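Local atomic coordinates of glutathione S-transferase (Agrobacterium tumefaciens, PDB entry 2YCD), a protein that probably conjugates glutathione to electrophilic compounds, consistent with a role in herbicide detoxification in a soil bacterium. Residues R39-E44 with M91-H96. Residues are numbered along the deposited sequence; the frame is centred on the assembly and turned at random. Where two conformers were deposited one is given.
Sequences RWALEE and MHIAQH
I93 reaches across from its helix to A41 and L42, and following it outward from the backbone accounts for the whole contact. Its CB already heads toward helix 35-45, where the two helices come closest, 6.9 Å between the CA atoms of A41 and I93. At CB the side chain forks. The short branch, CG2, anti to the backbone N, lies 4.0 Å from the carbonyl O of A41 and 4.2 Å from the CB of the same residue. The longer branch runs through CG1, which passes 4.0 Å from L42 CD2, and ends in CD1, the busiest atom here. I93 CD1 sits 3.6 Å from L42 CD2 and 3.7 Å from L42 CG, and it also meets A41 CB. The tip thus lies against CG and the CD2 branch of the leucine, the two side chains crossing at about a right angle. The small A41 side chain is consistent with the close approach of the helices, and it also touches I179 of helix 176-185. Beside the contact, W40 NE1 gives a hydrogen bond to E44 OE2 (3.0 Å), on its anti lone pair; R210 also holds that oxygen by a salt bridge. M91, H92 and H96 pack against the second subunit. All three touching residues are buried, and their side chains meet apolar to apolar, with the A41 carbonyl O beside CG2. Helices 35-45 and 86-96 pack side by side on the four-stranded mixed sheet of the thioredoxin-like N-terminal domain, on the side facing the helical C-terminal domain, as W40 and A41 on helix 176-185 bear out.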
loop_
_atom_site.group_PDB
_atom_site.type_symbol
_atom_site.label_atom_id
_atom_site.label_comp_id
_atom_site.label_asym_id
_atom_site.label_seq_id
_atom_site.Cartn_x
_atom_site.Cartn_y
_atom_site.Cartn_z
ATOM N N ARG A 39 5.851 14.028 8.558
ATOM C CA ARG A 39 6.563 15.251 8.933
ATOM C C ARG A 39 7.054 15.982 7.689
ATOM O O ARG A 39 6.947 17.218 7.596
ATOM C CB ARG A 39 7.760 14.910 9.817
ATOM C CG ARG A 39 7.432 14.347 11.199
ATOM C CD ARG A 39 8.761 14.028 11.879
ATOM N NE ARG A 39 8.689 13.549 13.261
ATOM C CZ ARG A 39 8.687 14.361 14.319
ATOM N NH1 ARG A 39 8.614 15.684 14.168
ATOM N NH2 ARG A 39 8.697 13.842 15.537
ATOM N N TRP A 40 7.640 15.244 6.756
ATOM C CA TRP A 40 8.168 15.842 5.537
ATOM C C TRP A 40 7.049 16.500 4.711
ATOM O O TRP A 40 7.184 17.652 4.250
ATOM C CB TRP A 40 8.928 14.754 4.763
ATOM C CG TRP A 40 9.673 15.212 3.513
ATOM C CD1 TRP A 40 9.803 16.502 3.038
ATOM C CD2 TRP A 40 10.388 14.375 2.599
ATOM N NE1 TRP A 40 10.554 16.500 1.874
ATOM C CE2 TRP A 40 10.913 15.208 1.580
ATOM C CE3 TRP A 40 10.607 12.988 2.526
ATOM C CZ2 TRP A 40 11.661 14.700 0.507
ATOM C CZ3 TRP A 40 11.358 12.483 1.468
ATOM C CH2 TRP A 40 11.882 13.341 0.471
ATOM N N ALA A 41 5.913 15.822 4.562
ATOM C CA ALA A 41 4.783 16.416 3.857
ATOM C C ALA A 41 4.319 17.715 4.519
ATOM O O ALA A 41 4.057 18.722 3.835
ATOM C CB ALA A 41 3.628 15.414 3.751
ATOM N N LEU A 42 4.168 17.692 5.843
ATOM C CA LEU A 42 3.775 18.912 6.571
ATOM C C LEU A 42 4.775 20.047 6.358
ATOM O O LEU A 42 4.377 21.197 6.154
ATOM C CB LEU A 42 3.584 18.612 8.063
ATOM C CG LEU A 42 2.413 17.665 8.371
ATOM C CD1 LEU A 42 2.537 17.054 9.761
ATOM C CD2 LEU A 42 1.068 18.386 8.211
ATOM N N GLU A 43 6.064 19.734 6.390
ATOM C CA GLU A 43 7.069 20.770 6.154
ATOM C C GLU A 43 7.062 21.307 4.719
ATOM O O GLU A 43 7.272 22.510 4.512
ATOM C CB GLU A 43 8.451 20.271 6.563
ATOM C CG GLU A 43 8.628 20.130 8.093
ATOM C CD GLU A 43 8.628 21.473 8.807
ATOM O OE1 GLU A 43 8.686 22.521 8.140
ATOM O OE2 GLU A 43 8.573 21.462 10.056
ATOM N N GLU A 44 6.787 20.447 3.740
ATOM C CA GLU A 44 6.723 20.894 2.338
ATOM C C GLU A 44 5.589 21.889 2.129
ATOM O O GLU A 44 5.741 22.837 1.363
ATOM C CB GLU A 44 6.576 19.705 1.364
ATOM C CG GLU A 44 7.847 18.869 1.203
ATOM C CD GLU A 44 8.901 19.494 0.286
ATOM O OE1 GLU A 44 8.578 20.449 -0.464
ATOM O OE2 GLU A 44 10.045 19.012 0.325
ATOM N N MET A 91 -1.571 11.641 1.758
ATOM C CA MET A 91 -2.594 11.970 0.764
ATOM C C MET A 91 -3.469 13.137 1.216
ATOM O O MET A 91 -3.713 14.080 0.465
ATOM C CB MET A 91 -3.470 10.745 0.476
ATOM C CG MET A 91 -4.455 10.972 -0.656
ATOM S SD MET A 91 -3.644 11.075 -2.259
ATOM C CE MET A 91 -3.509 9.340 -2.662
ATOM N N HIS A 92 -3.954 13.067 2.451
ATOM C CA HIS A 92 -4.816 14.114 2.996
ATOM C C HIS A 92 -4.142 15.477 3.029
ATOM O O HIS A 92 -4.746 16.492 2.632
ATOM C CB HIS A 92 -5.309 13.721 4.396
ATOM C CG HIS A 92 -6.153 14.765 5.064
ATOM N ND1 HIS A 92 -7.446 15.034 4.675
ATOM C CD2 HIS A 92 -5.880 15.608 6.087
ATOM C CE1 HIS A 92 -7.945 15.986 5.446
ATOM N NE2 HIS A 92 -7.013 16.359 6.302
ATOM N N ILE A 93 -2.904 15.507 3.495
ATOM C CA ILE A 93 -2.118 16.739 3.505
ATOM C C ILE A 93 -1.981 17.283 2.077
ATOM O O ILE A 93 -2.184 18.484 1.836
ATOM C CB ILE A 93 -0.733 16.482 4.137
ATOM C CG1 ILE A 93 -0.901 16.115 5.618
ATOM C CG2 ILE A 93 0.180 17.730 4.009
ATOM C CD1 ILE A 93 0.320 15.421 6.261
ATOM N N ALA A 94 -1.657 16.402 1.138
ATOM C CA ALA A 94 -1.444 16.787 -0.254
ATOM C C ALA A 94 -2.723 17.255 -0.952
ATOM O O ALA A 94 -2.653 18.023 -1.916
ATOM C CB ALA A 94 -0.846 15.622 -1.028
ATOM N N GLN A 95 -3.882 16.782 -0.495
ATOM C CA GLN A 95 -5.153 17.126 -1.139
ATOM C C GLN A 95 -5.651 18.505 -0.704
ATOM O O GLN A 95 -6.435 19.137 -1.416
ATOM C CB GLN A 95 -6.227 16.063 -0.844
ATOM C CG GLN A 95 -5.992 14.683 -1.475
ATOM C CD GLN A 95 -6.384 14.599 -2.948
ATOM O OE1 GLN A 95 -6.900 15.554 -3.522
ATOM N NE2 GLN A 95 -6.135 13.443 -3.563
ATOM N N HIS A 96 -5.208 18.978 0.456
ATOM C CA HIS A 96 -5.767 20.204 1.016
ATOM C C HIS A 96 -4.779 21.355 1.122
ATOM O O HIS A 96 -5.097 22.420 1.651
ATOM C CB HIS A 96 -6.453 19.916 2.346
ATOM C CG HIS A 96 -7.676 19.069 2.198
ATOM N ND1 HIS A 96 -7.681 17.714 2.448
ATOM C CD2 HIS A 96 -8.925 19.380 1.781
ATOM C CE1 HIS A 96 -8.887 17.231 2.210
ATOM N NE2 HIS A 96 -9.661 18.220 1.805
#